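Local coordinates for alpha-fucosidase GH29 (Fusarium graminearum, PDB 4PSR), which hydrolyses alpha-linked L-fucose from sugar chains, probably including the alpha-1,6-linked fucose on the innermost N-acetylglucosamine of glycoproteins, at residues 77-81 with 140-146; 133-138 with 209-214; 215-221 with 255-259. All blocks are in the same frame, centred on the assembly; numbering follows the deposited sequence.

Contact 1: residues 77-81 with 140-146; sequences NFIKG and WNPVNYG
I79 and K80, at the C-terminal end of helix 76-80, pack against W140 and Y145 in a mostly apolar contact with no direct hydrogen bond across it. The second partner is the loop that leads from barrel strand 119-125 to helix 151-161. K80 does much of the work with its methylenes: extended beyond CG, it runs alongside Y145 and points the same way. Its CG lies over one face of the phenol ring, 4.3 Å from the Y145 ring centroid and only 13° off the normal, a CH-pi contact; N144 CB covers the opposite face. Further out, K80 CE comes 3.5 Å from Y145 CZ and equally 3.5 Å from W140 CH2, where the lysine chain crosses the indole at about a right angle. A long lysine suits this exposed position: its methylenes pack on aromatics while NZ reaches a water. That water accepts from K80 NZ at 2.8 Å and also bonds Y145 OH at 3.1 Å. Deeper in, the branched I79 meets both aromatics with CG2, which sits 3.8 Å from Y145 CB and 4.0 Å from W140 CE3, at the edge of the indole. W140 NE1 is satisfied by S190 O. Within the loop, N141 OD1 accepts from V143 N (an Asx turn) and, nearly straight at 168°, from N144 N, bonds that shape the backbone just before Y145. G146 follows with positive phi, which favours glycine. The arrangement is typical of a TIM barrel: a beta-alpha loop packed on a helix of the preceding beta-alpha connection.

Contact 2: residues 133-138 with 209-214; sequences WDSKVN and DKHREM
E213 reaches W133 and the 135-137 turn because its CG stands anti to the backbone N (chi1 -172°) and the chain stays extended, carrying the carboxylate straight off helix 200-218. W133 answers with its CG between backbone N and carbonyl carbon (chi1 63°), which turns the indole toward that helix. The two flat groups stand 77° apart, with the carboxylate at the ring edge. W133 NE1 donates to E213 OE1 at 2.8 Å, close to the ring plane of W133, on the anti side of the oxygen but tilted out of the carboxylate plane; S135 OG donates to the syn lone pair of the same OE1 at 2.6 Å. The other oxygen takes two backbone N-H groups: V137 N reaches the syn lone pair of E213 OE2 at 3.1 Å, and K136 N meets OE2 from above the carboxylate plane at 2.8 Å. S135 is doubly used, since its OG also accepts from N138 N in an ST motif, its small hydroxyl fitting the turn. Apolar packing flanks the polar cluster. M214 CB lies over the six-membered ring of W133, 3.8 Å from its centroid, in a CH-pi contact, and V137 CG1 rests 4.0 Å from D209 CB. K210 passes N138 to form a salt bridge with E125, while N138 ND2 bonds S131 and G129. Glutamate suits its place: its extended chain spans from helix to loop, and its two oxygens can accept from four donors. Such a grip fixes the group's rotation and would favour its ionised form; the nearby K136 ammonium would probably add to this.

Contact 3: residues 215-221 with 255-259; sequences LDHVQPD and YYFNR
Y255 OH has two partners: it donates to D216 OD2 at 2.6 Å, on the syn lone pair of that oxygen, and it accepts a weak bond from R259 NH2. The other carboxylate oxygen, D216 OD1, receives R259 NE at 2.9 Å, and this salt bridge also comes from the syn side, slightly out of the carboxylate plane. Aspartate, phenol and guanidinium therefore close a small ring of bonds. The arginine gets there by a bend at chi2 (-54°), which folds its chain back toward D216 one helical turn from Y255; NH1 is left to a second carboxylate, that of E262. Where these residues meet, the C-terminal end of helix 200-218 lies beside the middle of helix 246-263, its neighbour on the outside of the TIM barrel. The latter helix is the crossover of a beta-alpha-beta unit that runs from strand 222-225 to strand 268-272. Beneath the charged cluster the packing turns apolar. L215 divides its branches: CD1 approaches the edge of the Y255 ring, 3.9 Å from CE2, and touches R259 CG, whereas CD2 lies 4.0 Å from Y256 CD1. A forked leucine suits the place, one methyl for each of two consecutive tyrosines. Past V218 the helix stops: Q219, with positive phi, turns the chain into P220, and here the long reach of a buried tyrosine is put to use. Y256 OH donates to P220 O at 2.8 Å, arriving well above the carbonyl plane, and a weak bond joins the same hydroxyl to V268 O.

All three contacts lie on the TIM-barrel part of the enzyme and bind successive beta-alpha units together. Contacts 1 and 2 share the loop between strand 119-125 and helix 151-161; their centres are about 15 Å apart, they touch where N141 and V143 meet residues 133-135, and their segments alternate along the chain. Contacts 2 and 3 share helix 200-218, with centres about 12 Å apart, and meet where R212 packs on Y255 and M214 on P220. Contact 3 follows the other two in sequence and lies about 26 Å from contact 1, centre to centre. Together they form a continuous chain of packing from helix 76-80, through the loop after strand 119-125 and helix 200-218, to helix 246-263 outside the barrel.

Contact 1: residues 77-81 with 140-146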
loop_
_atom_site.group_PDB
_atom_site.type_symbol
_atom_site.label_atom_id
_atom_site.label_comp_id
_atom_site.label_asym_id
_atom_site.label_seq_id
_atom_site.Cartn_x
_atom_site.Cartn_y
_atom_site.Cartn_z
ATOM N N ASN A 77 -5.563 12.249 29.849
ATOM C CA ASN A 77 -6.176 13.581 29.906
ATOM C C ASN A 77 -6.580 14.142 28.526
ATOM O O ASN A 77 -7.474 14.998 28.444
ATOM C CB ASN A 77 -5.242 14.601 30.572
ATOM C CG ASN A 77 -5.177 14.477 32.083
ATOM O OD1 ASN A 77 -5.760 13.580 32.700
ATOM N ND2 ASN A 77 -4.432 15.394 32.696
ATOM N N PHE A 78 -5.887 13.759 27.446
ATOM C CA PHE A 78 -6.304 14.215 26.116
ATOM C C PHE A 78 -7.685 13.656 25.738
ATOM O O PHE A 78 -8.437 14.294 24.990
ATOM C CB PHE A 78 -5.286 13.828 25.040
ATOM C CG PHE A 78 -3.975 14.583 25.110
ATOM C CD1 PHE A 78 -3.891 15.923 24.801
ATOM C CD2 PHE A 78 -2.820 13.913 25.447
ATOM C CE1 PHE A 78 -2.653 16.584 24.843
ATOM C CE2 PHE A 78 -1.601 14.561 25.471
ATOM C CZ PHE A 78 -1.523 15.887 25.183
ATOM N N ILE A 79 -8.004 12.479 26.255
ATOM C CA ILE A 79 -9.268 11.801 25.978
ATOM C C ILE A 79 -10.363 12.291 26.928
ATOM O O ILE A 79 -11.472 12.627 26.488
ATOM C CB ILE A 79 -9.086 10.271 26.112
ATOM C CG1 ILE A 79 -8.137 9.782 25.000
ATOM C CG2 ILE A 79 -10.449 9.537 26.073
ATOM C CD1 ILE A 79 -7.554 8.422 25.220
ATOM N N LYS A 80 -10.049 12.378 28.216
ATOM C CA LYS A 80 -11.060 12.771 29.217
ATOM C C LYS A 80 -11.161 14.281 29.430
ATOM O O LYS A 80 -12.170 14.775 29.969
ATOM C CB LYS A 80 -10.795 12.043 30.538
ATOM C CG LYS A 80 -11.149 10.569 30.437
ATOM C CD LYS A 80 -10.975 9.817 31.751
ATOM C CE LYS A 80 -11.595 8.435 31.631
ATOM N NZ LYS A 80 -11.539 7.703 32.942
ATOM N N GLY A 81 -10.149 15.011 28.958
ATOM C CA GLY A 81 -10.120 16.459 29.044
ATOM C C GLY A 81 -9.444 16.986 30.307
ATOM O O GLY A 81 -9.603 16.445 31.420
ATOM N N TRP A 140 -12.565 3.157 26.367
ATOM C CA TRP A 140 -11.775 4.264 25.874
ATOM C C TRP A 140 -12.154 4.519 24.429
ATOM O O TRP A 140 -11.524 4.004 23.497
ATOM C CB TRP A 140 -10.273 3.972 26.049
ATOM C CG TRP A 140 -9.904 3.864 27.515
ATOM C CD1 TRP A 140 -9.816 2.712 28.252
ATOM C CD2 TRP A 140 -9.607 4.942 28.408
ATOM N NE1 TRP A 140 -9.479 3.018 29.548
ATOM C CE2 TRP A 140 -9.351 4.369 29.673
ATOM C CE3 TRP A 140 -9.526 6.325 28.257
ATOM C CZ2 TRP A 140 -9.008 5.136 30.780
ATOM C CZ3 TRP A 140 -9.175 7.082 29.342
ATOM C CH2 TRP A 140 -8.923 6.479 30.600
ATOM N N ASN A 141 -13.207 5.310 24.249
ATOM C CA ASN A 141 -13.772 5.515 22.915
ATOM C C ASN A 141 -14.464 6.879 22.874
ATOM O O ASN A 141 -14.783 7.477 23.928
ATOM C CB ASN A 141 -14.683 4.324 22.529
ATOM C CG ASN A 141 -16.024 4.328 23.241
ATOM O OD1 ASN A 141 -16.783 5.291 23.145
ATOM N ND2 ASN A 141 -16.340 3.244 23.917
ATOM N N PRO A 142 -14.718 7.408 21.668
ATOM C CA PRO A 142 -15.223 8.768 21.493
ATOM C C PRO A 142 -16.740 8.900 21.641
ATOM O O PRO A 142 -17.243 10.000 21.488
ATOM C CB PRO A 142 -14.773 9.126 20.078
ATOM C CG PRO A 142 -14.791 7.805 19.355
ATOM C CD PRO A 142 -14.207 6.864 20.403
ATOM N N VAL A 143 -17.423 7.813 21.949
ATOM C CA VAL A 143 -18.843 7.882 22.315
ATOM C C VAL A 143 -18.930 8.138 23.823
ATOM O O VAL A 143 -19.663 9.019 24.282
ATOM C CB VAL A 143 -19.602 6.594 21.943
ATOM C CG1 VAL A 143 -21.045 6.617 22.468
ATOM C CG2 VAL A 143 -19.601 6.382 20.439
ATOM N N ASN A 144 -18.155 7.405 24.612
ATOM C CA ASN A 144 -18.115 7.650 26.067
ATOM C C ASN A 144 -17.492 8.992 26.455
ATOM O O ASN A 144 -17.928 9.658 27.405
ATOM C CB ASN A 144 -17.302 6.570 26.753
ATOM C CG ASN A 144 -18.031 5.273 26.851
ATOM O OD1 ASN A 144 -19.270 5.247 26.872
ATOM N ND2 ASN A 144 -17.287 4.172 26.938
ATOM N N TYR A 145 -16.420 9.358 25.760
ATOM C CA TYR A 145 -15.624 10.536 26.085
ATOM C C TYR A 145 -15.503 11.473 24.905
ATOM O O TYR A 145 -15.722 11.069 23.761
ATOM C CB TYR A 145 -14.223 10.093 26.523
ATOM C CG TYR A 145 -14.245 9.153 27.711
ATOM C CD1 TYR A 145 -14.886 9.500 28.890
ATOM C CD2 TYR A 145 -13.697 7.885 27.617
ATOM C CE1 TYR A 145 -14.932 8.601 29.969
ATOM C CE2 TYR A 145 -13.731 7.005 28.659
ATOM C CZ TYR A 145 -14.365 7.358 29.827
ATOM O OH TYR A 145 -14.390 6.440 30.863
ATOM N N GLY A 146 -15.192 12.732 25.168
ATOM C CA GLY A 146 -14.858 13.643 24.107
ATOM C C GLY A 146 -16.060 14.045 23.264
ATOM O O GLY A 146 -17.014 14.629 23.778
HETATM O O HOH W 1 -12.286 4.994 32.649
#

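Contact 2: residues 133-138 with 209-214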
loop_
_atom_site.group_PDB
_atom_site.type_symbol
_atom_site.label_atom_id
_atom_site.label_comp_id
_atom_site.label_asym_id
_atom_site.label_seq_id
_atom_site.Cartn_x
_atom_site.Cartn_y
_atom_site.Cartn_z
ATOM N N TRP A 133 -14.704 3.558 17.481
ATOM C CA TRP A 133 -16.111 3.157 17.282
ATOM C C TRP A 133 -16.791 3.058 18.666
ATOM O O TRP A 133 -16.139 3.179 19.711
ATOM C CB TRP A 133 -16.229 1.844 16.492
ATOM C CG TRP A 133 -15.630 0.663 17.185
ATOM C CD1 TRP A 133 -16.305 -0.268 17.922
ATOM C CD2 TRP A 133 -14.240 0.273 17.218
ATOM N NE1 TRP A 133 -15.429 -1.199 18.417
ATOM C CE2 TRP A 133 -14.156 -0.880 18.020
ATOM C CE3 TRP A 133 -13.056 0.813 16.679
ATOM C CZ2 TRP A 133 -12.948 -1.534 18.270
ATOM C CZ3 TRP A 133 -11.848 0.178 16.948
ATOM C CH2 TRP A 133 -11.808 -0.993 17.730
ATOM N N ASP A 134 -18.106 2.860 18.672
ATOM C CA ASP A 134 -18.866 2.662 19.900
ATOM C C ASP A 134 -18.559 1.270 20.408
ATOM O O ASP A 134 -19.150 0.296 19.942
ATOM C CB ASP A 134 -20.361 2.781 19.588
ATOM C CG ASP A 134 -21.202 2.867 20.829
ATOM O OD1 ASP A 134 -20.663 2.644 21.926
ATOM O OD2 ASP A 134 -22.403 3.170 20.697
ATOM N N SER A 135 -17.624 1.156 21.344
ATOM C CA SER A 135 -17.084 -0.134 21.771
ATOM C C SER A 135 -17.572 -0.537 23.157
ATOM O O SER A 135 -17.511 0.264 24.106
ATOM C CB SER A 135 -15.557 -0.067 21.769
ATOM O OG SER A 135 -14.981 -1.246 22.286
ATOM N N LYS A 136 -18.087 -1.757 23.260
ATOM C CA LYS A 136 -18.414 -2.364 24.556
ATOM C C LYS A 136 -17.160 -2.950 25.190
ATOM O O LYS A 136 -16.999 -2.902 26.404
ATOM C CB LYS A 136 -19.507 -3.424 24.416
ATOM C CG LYS A 136 -20.815 -2.834 23.881
ATOM C CD LYS A 136 -21.880 -3.875 23.579
ATOM C CE LYS A 136 -23.048 -3.250 22.812
ATOM N NZ LYS A 136 -22.620 -2.606 21.532
ATOM N N VAL A 137 -16.251 -3.487 24.376
ATOM C CA VAL A 137 -15.074 -4.134 24.959
ATOM C C VAL A 137 -14.007 -3.142 25.402
ATOM O O VAL A 137 -13.145 -3.488 26.223
ATOM C CB VAL A 137 -14.427 -5.215 24.029
ATOM C CG1 VAL A 137 -15.446 -6.303 23.661
ATOM C CG2 VAL A 137 -13.830 -4.625 22.793
ATOM N N ASN A 138 -14.066 -1.905 24.895
ATOM C CA ASN A 138 -13.107 -0.872 25.286
ATOM C C ASN A 138 -13.827 0.444 25.556
ATOM O O ASN A 138 -14.277 1.117 24.628
ATOM C CB ASN A 138 -12.029 -0.682 24.208
ATOM C CG ASN A 138 -11.029 0.377 24.586
ATOM O OD1 ASN A 138 -10.917 0.747 25.768
ATOM N ND2 ASN A 138 -10.284 0.866 23.615
ATOM N N ASP A 209 -10.978 -9.291 20.361
ATOM C CA ASP A 209 -12.325 -8.776 20.624
ATOM C C ASP A 209 -12.519 -7.408 19.953
ATOM O O ASP A 209 -13.603 -7.091 19.468
ATOM C CB ASP A 209 -12.598 -8.646 22.120
ATOM C CG ASP A 209 -12.766 -9.991 22.818
ATOM O OD1 ASP A 209 -12.984 -11.002 22.137
ATOM O OD2 ASP A 209 -12.718 -9.995 24.063
ATOM N N LYS A 210 -11.475 -6.579 19.934
ATOM C CA LYS A 210 -11.536 -5.290 19.247
ATOM C C LYS A 210 -11.784 -5.486 17.746
ATOM O O LYS A 210 -12.667 -4.836 17.136
ATOM C CB LYS A 210 -10.260 -4.491 19.495
ATOM C CG LYS A 210 -10.194 -3.830 20.855
ATOM C CD LYS A 210 -8.788 -3.305 21.152
ATOM C CE LYS A 210 -8.759 -2.412 22.380
ATOM N NZ LYS A 210 -7.398 -1.827 22.527
ATOM N N HIS A 211 -10.991 -6.350 17.107
ATOM C CA HIS A 211 -11.223 -6.662 15.699
ATOM C C HIS A 211 -12.633 -7.176 15.431
ATOM O O HIS A 211 -13.298 -6.719 14.508
ATOM C CB HIS A 211 -10.280 -7.754 15.208
ATOM C CG HIS A 211 -8.981 -7.287 14.651
ATOM N ND1 HIS A 211 -8.887 -6.212 13.791
ATOM C CD2 HIS A 211 -7.733 -7.799 14.764
ATOM C CE1 HIS A 211 -7.635 -6.089 13.392
ATOM N NE2 HIS A 211 -6.911 -7.042 13.965
ATOM N N ARG A 212 -13.077 -8.134 16.230
ATOM C CA ARG A 212 -14.379 -8.763 16.043
ATOM C C ARG A 212 -15.523 -7.749 16.136
ATOM O O ARG A 212 -16.434 -7.730 15.300
ATOM C CB ARG A 212 -14.576 -9.876 17.077
ATOM C CG ARG A 212 -16.018 -10.357 17.181
ATOM C CD ARG A 212 -16.146 -11.702 17.870
ATOM N NE ARG A 212 -15.622 -11.634 19.224
ATOM C CZ ARG A 212 -15.714 -12.605 20.122
ATOM N NH1 ARG A 212 -15.190 -12.427 21.324
ATOM N NH2 ARG A 212 -16.313 -13.746 19.819
ATOM N N GLU A 213 -15.467 -6.912 17.159
ATOM C CA GLU A 213 -16.514 -5.921 17.422
ATOM C C GLU A 213 -16.514 -4.900 16.290
ATOM O O GLU A 213 -17.566 -4.555 15.731
ATOM C CB GLU A 213 -16.271 -5.239 18.760
ATOM C CG GLU A 213 -17.399 -4.317 19.233
ATOM C CD GLU A 213 -17.026 -3.683 20.541
ATOM O OE1 GLU A 213 -16.022 -2.935 20.538
ATOM O OE2 GLU A 213 -17.626 -4.010 21.607
ATOM N N MET A 214 -15.330 -4.406 15.917
ATOM C CA MET A 214 -15.235 -3.410 14.861
ATOM C C MET A 214 -15.747 -3.986 13.550
ATOM O O MET A 214 -16.495 -3.330 12.812
ATOM C CB MET A 214 -13.774 -2.910 14.709
ATOM C CG MET A 214 -13.528 -1.976 13.492
ATOM S SD MET A 214 -13.341 -2.851 11.924
ATOM C CE MET A 214 -11.772 -3.681 12.209
#

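Contact 3: residues 215-221 with 255-259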
loop_
_atom_site.group_PDB
_atom_site.type_symbol
_atom_site.label_atom_id
_atom_site.label_comp_id
_atom_site.label_asym_id
_atom_site.label_seq_id
_atom_site.Cartn_x
_atom_site.Cartn_y
_atom_site.Cartn_z
ATOM N N LEU A 215 -15.384 -5.217 13.225
ATOM C CA LEU A 215 -15.681 -5.692 11.874
ATOM C C LEU A 215 -17.158 -6.089 11.726
ATOM O O LEU A 215 -17.728 -5.935 10.641
ATOM C CB LEU A 215 -14.704 -6.784 11.438
ATOM C CG LEU A 215 -14.811 -8.204 12.012
ATOM C CD1 LEU A 215 -15.854 -9.031 11.247
ATOM C CD2 LEU A 215 -13.457 -8.916 12.007
ATOM N N ASP A 216 -17.775 -6.551 12.810
ATOM C CA ASP A 216 -19.212 -6.779 12.796
ATOM C C ASP A 216 -19.981 -5.452 12.745
ATOM O O ASP A 216 -21.086 -5.389 12.196
ATOM C CB ASP A 216 -19.658 -7.601 14.017
ATOM C CG ASP A 216 -19.300 -9.092 13.928
ATOM O OD1 ASP A 216 -19.158 -9.650 12.814
ATOM O OD2 ASP A 216 -19.217 -9.705 15.005
ATOM N N HIS A 217 -19.383 -4.388 13.274
ATOM C CA HIS A 217 -20.025 -3.063 13.354
ATOM C C HIS A 217 -20.058 -2.339 12.014
ATOM O O HIS A 217 -21.045 -1.689 11.688
ATOM C CB HIS A 217 -19.245 -2.224 14.382
ATOM C CG HIS A 217 -19.886 -0.930 14.785
ATOM N ND1 HIS A 217 -21.160 -0.849 15.308
ATOM C CD2 HIS A 217 -19.363 0.316 14.872
ATOM C CE1 HIS A 217 -21.410 0.405 15.649
ATOM N NE2 HIS A 217 -20.337 1.133 15.390
ATOM N N VAL A 218 -18.998 -2.449 11.223
ATOM C CA VAL A 218 -18.901 -1.693 9.971
ATOM C C VAL A 218 -18.640 -2.525 8.716
ATOM O O VAL A 218 -18.631 -1.984 7.609
ATOM C CB VAL A 218 -17.895 -0.495 10.047
ATOM C CG1 VAL A 218 -18.281 0.429 11.158
ATOM C CG2 VAL A 218 -16.428 -0.969 10.178
ATOM N N GLN A 219 -18.486 -3.834 8.857
ATOM C CA GLN A 219 -18.295 -4.722 7.709
ATOM C C GLN A 219 -17.231 -4.246 6.693
ATOM O O GLN A 219 -17.510 -4.085 5.490
ATOM C CB GLN A 219 -19.630 -5.034 7.005
ATOM C CG GLN A 219 -20.684 -5.621 7.954
ATOM C CD GLN A 219 -21.967 -6.066 7.243
ATOM O OE1 GLN A 219 -22.105 -5.924 6.022
ATOM N NE2 GLN A 219 -22.929 -6.579 8.022
ATOM N N PRO A 220 -15.998 -4.054 7.167
ATOM C CA PRO A 220 -14.947 -3.545 6.268
ATOM C C PRO A 220 -14.587 -4.489 5.125
ATOM O O PRO A 220 -14.575 -5.717 5.305
ATOM C CB PRO A 220 -13.742 -3.387 7.198
ATOM C CG PRO A 220 -13.982 -4.411 8.277
ATOM C CD PRO A 220 -15.458 -4.464 8.477
ATOM N N ASP A 221 -14.298 -3.903 3.971
ATOM C CA ASP A 221 -13.781 -4.631 2.829
ATOM C C ASP A 221 -12.302 -4.976 2.981
ATOM O O ASP A 221 -11.854 -5.977 2.423
ATOM C CB ASP A 221 -14.026 -3.806 1.581
ATOM C CG ASP A 221 -15.495 -3.550 1.370
ATOM O OD1 ASP A 221 -16.232 -4.544 1.141
ATOM O OD2 ASP A 221 -15.936 -2.384 1.475
ATOM N N TYR A 255 -12.438 -15.755 11.698
ATOM C CA TYR A 255 -13.658 -14.984 11.932
ATOM C C TYR A 255 -13.959 -14.015 10.794
ATOM O O TYR A 255 -15.059 -13.991 10.253
ATOM C CB TYR A 255 -13.594 -14.261 13.265
ATOM C CG TYR A 255 -14.906 -13.686 13.732
ATOM C CD1 TYR A 255 -15.718 -14.392 14.606
ATOM C CD2 TYR A 255 -15.342 -12.436 13.317
ATOM C CE1 TYR A 255 -16.914 -13.883 15.054
ATOM C CE2 TYR A 255 -16.535 -11.907 13.774
ATOM C CZ TYR A 255 -17.318 -12.655 14.645
ATOM O OH TYR A 255 -18.517 -12.159 15.121
ATOM N N TYR A 256 -12.946 -13.257 10.395
ATOM C CA TYR A 256 -13.119 -12.288 9.330
ATOM C C TYR A 256 -13.406 -12.975 7.993
ATOM O O TYR A 256 -14.318 -12.552 7.268
ATOM C CB TYR A 256 -11.873 -11.420 9.239
ATOM C CG TYR A 256 -11.973 -10.260 8.248
ATOM C CD1 TYR A 256 -13.164 -9.554 8.063
ATOM C CD2 TYR A 256 -10.861 -9.845 7.516
ATOM C CE1 TYR A 256 -13.231 -8.453 7.201
ATOM C CE2 TYR A 256 -10.926 -8.758 6.645
ATOM C CZ TYR A 256 -12.110 -8.074 6.496
ATOM O OH TYR A 256 -12.134 -6.991 5.627
ATOM N N PHE A 257 -12.653 -14.023 7.645
ATOM C CA PHE A 257 -12.870 -14.693 6.368
ATOM C C PHE A 257 -14.247 -15.382 6.340
ATOM O O PHE A 257 -14.919 -15.409 5.308
ATOM C CB PHE A 257 -11.732 -15.691 6.066
ATOM C CG PHE A 257 -10.371 -15.064 5.936
ATOM C CD1 PHE A 257 -10.207 -13.701 5.713
ATOM C CD2 PHE A 257 -9.234 -15.856 6.024
ATOM C CE1 PHE A 257 -8.938 -13.160 5.601
ATOM C CE2 PHE A 257 -7.959 -15.312 5.937
ATOM C CZ PHE A 257 -7.809 -13.961 5.687
ATOM N N ASN A 258 -14.709 -15.885 7.483
ATOM C CA ASN A 258 -16.067 -16.441 7.546
ATOM C C ASN A 258 -17.134 -15.361 7.401
ATOM O O ASN A 258 -18.137 -15.569 6.728
ATOM C CB ASN A 258 -16.289 -17.215 8.846
ATOM C CG ASN A 258 -15.638 -18.574 8.823
ATOM O OD1 ASN A 258 -15.523 -19.192 7.767
ATOM N ND2 ASN A 258 -15.228 -19.060 9.989
ATOM N N ARG A 259 -16.931 -14.216 8.040
ATOM C CA ARG A 259 -17.890 -13.131 7.884
ATOM C C ARG A 259 -17.942 -12.675 6.429
ATOM O O ARG A 259 -19.011 -12.382 5.916
ATOM C CB ARG A 259 -17.567 -11.953 8.799
ATOM C CG ARG A 259 -17.855 -12.191 10.272
ATOM C CD ARG A 259 -19.270 -12.647 10.524
ATOM N NE ARG A 259 -19.678 -12.378 11.902
ATOM C CZ ARG A 259 -20.660 -13.007 12.540
ATOM N NH1 ARG A 259 -21.359 -13.961 11.933
ATOM N NH2 ARG A 259 -20.943 -12.680 13.796
#